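Local structure of hypothetical protein (Neisseria meningitidis, 2I45) at residues E17-E22 / G38-H43; P21-R26 / Q30-K35. The protein is of unknown function but carries a cupin type-2 domain, the compact beta-barrel fold shared by a large and functionally varied superfamily. All blocks are in the same frame, centred on the assembly; numbering follows the deposited sequence.

Contact 1: residues E17-E22 / G38-H43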
ATOM      1  N   GLU B  17     -13.753  10.983  12.069  1.00 53.48           N
ATOM      2  CA  GLU B  17     -14.953  10.114  12.246  1.00 53.40           C
ATOM      3  C   GLU B  17     -14.563   8.650  12.167  1.00 52.65           C
ATOM      4  O   GLU B  17     -13.452   8.342  11.777  1.00 53.52           O
ATOM      5  CB  GLU B  17     -16.033  10.401  11.179  1.00 53.96           C
ATOM      6  CG  GLU B  17     -17.056  11.476  11.562  1.00 55.01           C
ATOM      7  CD  GLU B  17     -17.444  11.433  13.045  1.00 60.37           C
ATOM      8  OE1 GLU B  17     -17.768  10.335  13.602  1.00 62.32           O
ATOM      9  OE2 GLU B  17     -17.421  12.517  13.670  1.00 61.97           O
ATOM     10  N   TYR B  18     -15.442   7.720  12.491  1.00 51.19           N
ATOM     11  CA  TYR B  18     -14.891   6.424  12.753  1.00 49.99           C
ATOM     12  C   TYR B  18     -15.135   5.260  11.910  1.00 50.91           C
ATOM     13  O   TYR B  18     -14.323   4.374  11.911  1.00 51.38           O
ATOM     14  CB  TYR B  18     -15.079   5.986  14.180  1.00 49.82           C
ATOM     15  CG  TYR B  18     -13.796   6.066  14.936  1.00 46.72           C
ATOM     16  CD1 TYR B  18     -13.632   6.993  15.961  1.00 47.39           C
ATOM     17  CD2 TYR B  18     -12.753   5.274  14.607  1.00 43.41           C
ATOM     18  CE1 TYR B  18     -12.465   7.098  16.672  1.00 46.69           C
ATOM     19  CE2 TYR B  18     -11.567   5.363  15.324  1.00 47.40           C
ATOM     20  CZ  TYR B  18     -11.447   6.276  16.353  1.00 46.47           C
ATOM     21  OH  TYR B  18     -10.302   6.375  17.044  1.00 47.20           O
ATOM     22  N   TRP B  19     -16.252   5.134  11.254  1.00 51.28           N
ATOM     23  CA  TRP B  19     -16.265   4.017  10.329  1.00 51.42           C
ATOM     24  C   TRP B  19     -16.681   4.720   9.103  1.00 52.66           C
ATOM     25  O   TRP B  19     -17.652   4.349   8.451  1.00 52.79           O
ATOM     26  CB  TRP B  19     -17.181   2.862  10.798  1.00 50.12           C
ATOM     27  CG  TRP B  19     -16.537   2.088  11.950  1.00 49.40           C
ATOM     28  CD1 TRP B  19     -16.312   2.552  13.263  1.00 48.94           C
ATOM     29  CD2 TRP B  19     -15.981   0.769  11.900  1.00 45.07           C
ATOM     30  NE1 TRP B  19     -15.657   1.580  14.002  1.00 48.55           N
ATOM     31  CE2 TRP B  19     -15.446   0.481  13.205  1.00 45.84           C
ATOM     32  CE3 TRP B  19     -15.881  -0.186  10.905  1.00 43.52           C
ATOM     33  CZ2 TRP B  19     -14.840  -0.730  13.520  1.00 46.29           C
ATOM     34  CZ3 TRP B  19     -15.250  -1.391  11.208  1.00 48.12           C
ATOM     35  CH2 TRP B  19     -14.731  -1.654  12.516  1.00 48.11           C
ATOM     36  N   GLN B  20     -15.956   5.813   8.834  1.00 53.83           N
ATOM     37  CA  GLN B  20     -16.308   6.695   7.717  1.00 54.22           C
ATOM     38  C   GLN B  20     -15.206   6.870   6.685  1.00 54.28           C
ATOM     39  O   GLN B  20     -14.454   7.825   6.698  1.00 54.16           O
ATOM     40  CB  GLN B  20     -16.958   7.967   8.215  1.00 53.80           C
ATOM     41  CG  GLN B  20     -18.391   7.664   8.489  1.00 55.10           C
ATOM     42  CD  GLN B  20     -19.016   8.550   9.543  1.00 59.88           C
ATOM     43  OE1 GLN B  20     -19.911   8.114  10.293  1.00 60.43           O
ATOM     44  NE2 GLN B  20     -18.581   9.808   9.596  1.00 62.02           N
ATOM     45  N   PRO B  21     -15.132   5.907   5.754  1.00 55.52           N
ATOM     46  CA  PRO B  21     -14.051   5.874   4.789  1.00 55.55           C
ATOM     47  C   PRO B  21     -14.111   7.111   3.947  1.00 55.73           C
ATOM     48  O   PRO B  21     -15.200   7.506   3.548  1.00 55.80           O
ATOM     49  CB  PRO B  21     -14.402   4.651   3.921  1.00 55.57           C
ATOM     50  CG  PRO B  21     -15.890   4.497   4.068  1.00 55.24           C
ATOM     51  CD  PRO B  21     -16.107   4.818   5.512  1.00 54.98           C
ATOM     52  N   GLU B  22     -12.968   7.741   3.732  1.00 56.12           N
ATOM     53  CA  GLU B  22     -12.791   8.627   2.608  1.00 57.23           C
ATOM     54  C   GLU B  22     -12.239   7.738   1.486  1.00 57.31           C
ATOM     55  O   GLU B  22     -11.430   6.842   1.737  1.00 58.82           O
ATOM     56  CB  GLU B  22     -11.813   9.751   2.954  1.00 57.22           C
ATOM     57  CG  GLU B  22     -11.637  10.815   1.837  1.00 59.51           C
ATOM     58  CD  GLU B  22     -10.551  11.906   2.075  1.00 59.62           C
ATOM     59  OE1 GLU B  22      -9.522  11.732   2.835  1.00 60.24           O
ATOM     60  OE2 GLU B  22     -10.769  12.969   1.442  1.00 63.70           O
ATOM     61  N   GLY B  38     -13.254  -0.763  18.068  1.00 46.46           N
ATOM     62  CA  GLY B  38     -14.125  -1.950  18.318  1.00 46.89           C
ATOM     63  C   GLY B  38     -14.405  -2.724  17.037  1.00 47.50           C
ATOM     64  O   GLY B  38     -13.493  -2.933  16.270  1.00 47.60           O
ATOM     65  N   ASP B  39     -15.661  -3.107  16.767  1.00 47.98           N
ATOM     66  CA  ASP B  39     -16.029  -3.621  15.446  1.00 48.02           C
ATOM     67  C   ASP B  39     -17.469  -3.393  15.084  1.00 48.39           C
ATOM     68  O   ASP B  39     -18.270  -2.910  15.892  1.00 47.94           O
ATOM     69  CB  ASP B  39     -15.807  -5.124  15.376  1.00 49.05           C
ATOM     70  CG  ASP B  39     -16.581  -5.865  16.478  1.00 51.07           C
ATOM     71  OD1 ASP B  39     -16.070  -5.890  17.647  1.00 53.29           O
ATOM     72  OD2 ASP B  39     -17.673  -6.393  16.179  1.00 45.98           O
ATOM     73  N   TYR B  40     -17.812  -3.775  13.848  1.00 48.47           N
ATOM     74  CA  TYR B  40     -19.176  -3.637  13.384  1.00 48.19           C
ATOM     75  C   TYR B  40     -19.658  -4.910  12.821  1.00 47.10           C
ATOM     76  O   TYR B  40     -20.465  -4.886  11.898  1.00 46.53           O
ATOM     77  CB  TYR B  40     -19.318  -2.556  12.306  1.00 49.37           C
ATOM     78  CG  TYR B  40     -19.729  -1.226  12.872  1.00 52.24           C
ATOM     79  CD1 TYR B  40     -18.765  -0.421  13.506  1.00 53.20           C
ATOM     80  CD2 TYR B  40     -21.062  -0.773  12.841  1.00 53.17           C
ATOM     81  CE1 TYR B  40     -19.050   0.787  14.057  1.00 48.71           C
ATOM     82  CE2 TYR B  40     -21.371   0.502  13.414  1.00 54.40           C
ATOM     83  CZ  TYR B  40     -20.310   1.251  14.020  1.00 52.67           C
ATOM     84  OH  TYR B  40     -20.427   2.487  14.606  1.00 55.04           O
ATOM     85  N   GLY B  41     -19.140  -6.015  13.331  1.00 45.85           N
ATOM     86  CA  GLY B  41     -19.574  -7.317  12.857  1.00 45.81           C
ATOM     87  C   GLY B  41     -18.911  -7.806  11.572  1.00 46.92           C
ATOM     88  O   GLY B  41     -17.793  -7.409  11.240  1.00 46.17           O
ATOM     89  N   TRP B  42     -19.587  -8.732  10.877  1.00 46.93           N
ATOM     90  CA  TRP B  42     -18.970  -9.423   9.787  1.00 46.55           C
ATOM     91  C   TRP B  42     -19.286  -8.643   8.540  1.00 48.58           C
ATOM     92  O   TRP B  42     -20.353  -8.113   8.435  1.00 48.71           O
ATOM     93  CB  TRP B  42     -19.485 -10.878   9.720  1.00 45.16           C
ATOM     94  CG  TRP B  42     -19.014 -11.705  10.870  1.00 40.16           C
ATOM     95  CD1 TRP B  42     -19.558 -11.744  12.082  1.00 38.65           C
ATOM     96  CD2 TRP B  42     -17.865 -12.554  10.903  1.00 38.04           C
ATOM     97  NE1 TRP B  42     -18.810 -12.538  12.924  1.00 39.93           N
ATOM     98  CE2 TRP B  42     -17.766 -13.064  12.221  1.00 40.36           C
ATOM     99  CE3 TRP B  42     -16.883 -12.921   9.945  1.00 35.26           C
ATOM    100  CZ2 TRP B  42     -16.739 -13.959  12.626  1.00 41.37           C
ATOM    101  CZ3 TRP B  42     -15.877 -13.807  10.323  1.00 39.31           C
ATOM    102  CH2 TRP B  42     -15.796 -14.307  11.662  1.00 41.28           C
ATOM    103  N   HIS B  43     -18.357  -8.563   7.599  1.00 51.56           N
ATOM    104  CA  HIS B  43     -18.664  -8.080   6.252  1.00 54.76           C
ATOM    105  C   HIS B  43     -18.098  -9.115   5.357  1.00 55.25           C
ATOM    106  O   HIS B  43     -17.237  -9.880   5.810  1.00 55.77           O
ATOM    107  CB  HIS B  43     -17.880  -6.796   5.909  1.00 55.16           C
ATOM    108  CG  HIS B  43     -17.871  -5.780   7.002  1.00 60.38           C
ATOM    109  ND1 HIS B  43     -17.252  -5.995   8.219  1.00 66.02           N
ATOM    110  CD2 HIS B  43     -18.388  -4.528   7.063  1.00 64.82           C
ATOM    111  CE1 HIS B  43     -17.392  -4.920   8.983  1.00 65.53           C
ATOM    112  NE2 HIS B  43     -18.074  -4.013   8.305  1.00 65.76           N
TER

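Contact 2: residues P21-R26 / Q30-K35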
ATOM      1  N   PRO B  21     -15.132   5.907   5.754  1.00 55.52           N
ATOM      2  CA  PRO B  21     -14.051   5.874   4.789  1.00 55.55           C
ATOM      3  C   PRO B  21     -14.111   7.111   3.947  1.00 55.73           C
ATOM      4  O   PRO B  21     -15.200   7.506   3.548  1.00 55.80           O
ATOM      5  CB  PRO B  21     -14.402   4.651   3.921  1.00 55.57           C
ATOM      6  CG  PRO B  21     -15.890   4.497   4.068  1.00 55.24           C
ATOM      7  CD  PRO B  21     -16.107   4.818   5.512  1.00 54.98           C
ATOM      8  N   GLU B  22     -12.968   7.741   3.732  1.00 56.12           N
ATOM      9  CA  GLU B  22     -12.791   8.627   2.608  1.00 57.23           C
ATOM     10  C   GLU B  22     -12.239   7.738   1.486  1.00 57.31           C
ATOM     11  O   GLU B  22     -11.430   6.842   1.737  1.00 58.82           O
ATOM     12  CB  GLU B  22     -11.813   9.751   2.954  1.00 57.22           C
ATOM     13  CG  GLU B  22     -11.637  10.815   1.837  1.00 59.51           C
ATOM     14  CD  GLU B  22     -10.551  11.906   2.075  1.00 59.62           C
ATOM     15  OE1 GLU B  22      -9.522  11.732   2.835  1.00 60.24           O
ATOM     16  OE2 GLU B  22     -10.769  12.969   1.442  1.00 63.70           O
ATOM     17  N   ILE B  23     -12.690   7.964   0.265  1.00 56.85           N
ATOM     18  CA  ILE B  23     -12.290   7.168  -0.892  1.00 56.81           C
ATOM     19  C   ILE B  23     -11.595   8.025  -1.943  1.00 56.61           C
ATOM     20  O   ILE B  23     -12.183   9.013  -2.385  1.00 56.90           O
ATOM     21  CB  ILE B  23     -13.527   6.644  -1.625  1.00 56.68           C
ATOM     22  CG1 ILE B  23     -14.239   5.589  -0.774  1.00 56.88           C
ATOM     23  CG2 ILE B  23     -13.153   6.156  -3.005  1.00 55.63           C
ATOM     24  CD1 ILE B  23     -15.787   5.475  -1.066  1.00 52.32           C
ATOM     25  N   ILE B  24     -10.390   7.625  -2.375  1.00 55.37           N
ATOM     26  CA  ILE B  24      -9.668   8.320  -3.455  1.00 54.12           C
ATOM     27  C   ILE B  24      -9.471   7.420  -4.705  1.00 54.25           C
ATOM     28  O   ILE B  24      -9.147   6.207  -4.564  1.00 54.57           O
ATOM     29  CB  ILE B  24      -8.302   8.825  -2.941  1.00 54.04           C
ATOM     30  CG1 ILE B  24      -8.451   9.486  -1.556  1.00 53.86           C
ATOM     31  CG2 ILE B  24      -7.671   9.784  -3.901  1.00 54.51           C
ATOM     32  CD1 ILE B  24      -7.167   9.853  -0.943  1.00 51.95           C
ATOM     33  N   ASN B  25      -9.661   7.998  -5.903  1.00 52.63           N
ATOM     34  CA  ASN B  25      -9.286   7.344  -7.162  1.00 52.92           C
ATOM     35  C   ASN B  25      -7.972   7.783  -7.864  1.00 52.86           C
ATOM     36  O   ASN B  25      -7.673   8.967  -7.977  1.00 53.14           O
ATOM     37  CB  ASN B  25     -10.425   7.495  -8.172  1.00 53.48           C
ATOM     38  CG  ASN B  25     -11.674   6.778  -7.748  1.00 54.15           C
ATOM     39  OD1 ASN B  25     -12.771   7.376  -7.699  1.00 52.71           O
ATOM     40  ND2 ASN B  25     -11.528   5.476  -7.420  1.00 56.15           N
ATOM     41  N   ARG B  26      -7.220   6.830  -8.404  1.00 52.57           N
ATOM     42  CA  ARG B  26      -5.980   7.146  -9.120  1.00 52.69           C
ATOM     43  C   ARG B  26      -5.840   6.079 -10.164  1.00 52.25           C
ATOM     44  O   ARG B  26      -5.443   4.969  -9.814  1.00 52.26           O
ATOM     45  CB  ARG B  26      -4.706   7.078  -8.227  1.00 52.34           C
ATOM     46  CG  ARG B  26      -4.546   8.101  -7.091  1.00 54.69           C
ATOM     47  CD  ARG B  26      -4.316   9.529  -7.617  1.00 59.52           C
ATOM     48  NE  ARG B  26      -5.295  10.422  -6.994  1.00 63.73           N
ATOM     49  CZ  ARG B  26      -5.034  11.465  -6.210  1.00 66.53           C
ATOM     50  NH1 ARG B  26      -3.784  11.857  -5.926  1.00 67.53           N
ATOM     51  NH2 ARG B  26      -6.058  12.137  -5.702  1.00 68.51           N
ATOM     52  N   GLN B  30      -8.568   2.141  -6.383  1.00 49.66           N
ATOM     53  CA  GLN B  30      -9.390   2.854  -5.428  1.00 48.63           C
ATOM     54  C   GLN B  30      -8.799   2.786  -4.018  1.00 47.33           C
ATOM     55  O   GLN B  30      -8.414   1.729  -3.540  1.00 46.84           O
ATOM     56  CB  GLN B  30     -10.765   2.272  -5.409  1.00 47.49           C
ATOM     57  CG  GLN B  30     -11.686   3.229  -4.743  1.00 51.65           C
ATOM     58  CD  GLN B  30     -13.151   2.961  -5.057  1.00 55.13           C
ATOM     59  OE1 GLN B  30     -13.784   2.152  -4.350  1.00 58.30           O
ATOM     60  NE2 GLN B  30     -13.708   3.643  -6.106  1.00 47.14           N
ATOM     61  N   PHE B  31      -8.719   3.904  -3.335  1.00 47.20           N
ATOM     62  CA  PHE B  31      -8.161   3.854  -1.946  1.00 47.05           C
ATOM     63  C   PHE B  31      -9.238   4.277  -0.996  1.00 46.78           C
ATOM     64  O   PHE B  31      -9.915   5.296  -1.228  1.00 45.48           O
ATOM     65  CB  PHE B  31      -6.887   4.680  -1.765  1.00 46.18           C
ATOM     66  CG  PHE B  31      -5.798   4.379  -2.791  1.00 48.36           C
ATOM     67  CD1 PHE B  31      -4.683   3.614  -2.460  1.00 52.65           C
ATOM     68  CD2 PHE B  31      -5.875   4.847  -4.079  1.00 50.25           C
ATOM     69  CE1 PHE B  31      -3.665   3.327  -3.393  1.00 49.32           C
ATOM     70  CE2 PHE B  31      -4.872   4.531  -5.016  1.00 51.59           C
ATOM     71  CZ  PHE B  31      -3.769   3.790  -4.658  1.00 50.37           C
ATOM     72  N   HIS B  32      -9.426   3.451   0.034  1.00 47.51           N
ATOM     73  CA  HIS B  32     -10.297   3.765   1.132  1.00 49.15           C
ATOM     74  C   HIS B  32      -9.415   4.118   2.358  1.00 49.70           C
ATOM     75  O   HIS B  32      -8.482   3.364   2.720  1.00 49.28           O
ATOM     76  CB  HIS B  32     -11.177   2.565   1.411  1.00 49.98           C
ATOM     77  CG  HIS B  32     -12.177   2.265   0.332  1.00 53.81           C
ATOM     78  ND1 HIS B  32     -13.537   2.234   0.568  1.00 57.77           N
ATOM     79  CD2 HIS B  32     -12.021   1.989  -0.986  1.00 57.96           C
ATOM     80  CE1 HIS B  32     -14.174   1.945  -0.559  1.00 58.86           C
ATOM     81  NE2 HIS B  32     -13.275   1.790  -1.520  1.00 58.37           N
ATOM     82  N   LEU B  33      -9.663   5.277   2.959  1.00 50.61           N
ATOM     83  CA  LEU B  33      -8.973   5.637   4.224  1.00 51.92           C
ATOM     84  C   LEU B  33     -10.076   5.745   5.255  1.00 52.60           C
ATOM     85  O   LEU B  33     -11.047   6.456   5.038  1.00 52.74           O
ATOM     86  CB  LEU B  33      -8.183   6.953   4.160  1.00 51.56           C
ATOM     87  CG  LEU B  33      -7.271   7.230   2.955  1.00 50.90           C
ATOM     88  CD1 LEU B  33      -6.821   8.654   2.811  1.00 50.46           C
ATOM     89  CD2 LEU B  33      -6.122   6.353   2.974  1.00 53.31           C
ATOM     90  N   VAL B  34      -9.926   5.005   6.355  1.00 52.93           N
ATOM     91  CA  VAL B  34     -10.981   4.871   7.347  1.00 52.72           C
ATOM     92  C   VAL B  34     -10.311   4.649   8.639  1.00 52.52           C
ATOM     93  O   VAL B  34      -9.210   4.125   8.665  1.00 53.90           O
ATOM     94  CB  VAL B  34     -11.720   3.574   7.222  1.00 53.07           C
ATOM     95  CG1 VAL B  34     -13.172   3.773   7.620  1.00 50.64           C
ATOM     96  CG2 VAL B  34     -11.532   3.005   5.877  1.00 52.76           C
ATOM     97  N   LYS B  35     -10.986   4.973   9.731  1.00 51.92           N
ATOM     98  CA  LYS B  35     -10.401   4.696  11.009  1.00 50.93           C
ATOM     99  C   LYS B  35     -11.311   3.717  11.674  1.00 50.46           C
ATOM    100  O   LYS B  35     -12.467   3.835  11.522  1.00 50.19           O
ATOM    101  CB  LYS B  35     -10.244   5.980  11.784  1.00 50.41           C
ATOM    102  CG  LYS B  35      -9.196   6.908  11.157  1.00 52.50           C
ATOM    103  CD  LYS B  35      -8.794   8.107  12.100  1.00 51.22           C
ATOM    104  CE  LYS B  35      -7.834   9.047  11.401  1.00 50.07           C
ATOM    105  NZ  LYS B  35      -7.353  10.215  12.244  1.00 53.44           N
TER

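Contact 1: residues E17-E22 / G38-H43
The indole of W19 receives Y40 over one face: CD1 of the tyrosine stands 3.4 Å above the indole plane, over its centre, while the carbonyl O of G38 lies at the indole edge, in plane with the ring. The two aromatic rings make an edge-to-face pair, the edge of Y40 turned to the face of W19, with the five-membered ring centroid of W19 and the ring centroid of Y40 4.4 Å apart and the planes inclined at 55°. This pair joins two irregular loops of the cupin fold, one leading into strand 22-26 and the other running from strand 29-37 to strand 50-56, at the surface of the domain. The nearest atoms are CD1 of W19 and CE1 of Y40, 3.4 Å apart. The side chain of W19 is set beside its own backbone N, CG anti to the carbonyl carbon (chi1 -74°), and reaches across to the far loop, where CZ2 comes 3.7 Å from CA of D39. A weak hydrogen bond from NE1 of W19 to the carbonyl of L37 also ties the indole to the end of strand 29-37. Around Y40 the second loop makes an Asx turn, in which N of G41 donates to OD2 of D39 at 3.2 Å, and OD2 accepts through its anti lone pair, on the side away from OD1.

Contact 2: residues P21-R26 / Q30-K35
The amide N of I24 donates to the carbonyl O of F31 at 2.6 Å, and that same oxygen also receives the CA-H of I23, whose CA lies 3.0 Å away. The return bond, from N of F31 to O of I24, is equally short, and in both the donor lies in the carbonyl plane. Two residues along, E22 and L33 repeat the exchange, N of L33 reaching O of E22 at 2.7 Å in a nearly straight bond (173°). Antiparallel strands 22-26 and 29-37 thus form a beta hairpin at one margin, within this chain, of the larger antiparallel sheet of the cupin fold, with E22-L33 and I24-F31 as hydrogen-bonded pairs and I23-H32 and N25-Q30 as non-hydrogen-bonded ones. On the sheet face bearing I23 and H32, the two side chains run side by side and CG1 of I23 sits over the imidazole, 3.8 Å from the ring centroid of H32, a CH-pi contact displaced toward the rim. That placement follows from the isoleucine torsion (chi1 -69°), which sets CG1 anti to the carbonyl carbon. CG2 of I23 meanwhile meets CG of Q30 at 3.7 Å. The other face is more apolar and more buried: the methyls CD1 of I24 and CD1 of L33 meet there, with H11 of helix 8-13 packed on both residues. The F31 ring turns its edge to O of I24, and CB of R26 lies at the ring edge too, beside CE2. M76 and V78 of the second subunit pack on F31 and R26 respectively. R26 bends back through chi2 and chi3, and its NE donates to O of N25 at 3.0 Å, from above the carbonyl plane.

In the fold
Contacts 1 and 2 share P21 and E22, and their centres lie 13 Å apart. Where contact 2 pairs regular strands through backbone bonds, contact 1 relies on aromatic side chains between loops; strand 22-26 begins directly after P21. The two also touch directly: CD2 of Y18 comes 3.4 Å from O of K35, and N of Q20 lies 3.7 Å from CG1 of V34. Strand 29-37 is common ground, since it pairs with strand 22-26 in contact 2 and then leads into the 38-43 loop of contact 1. Each centre is about 9 Å from the centre of the chain.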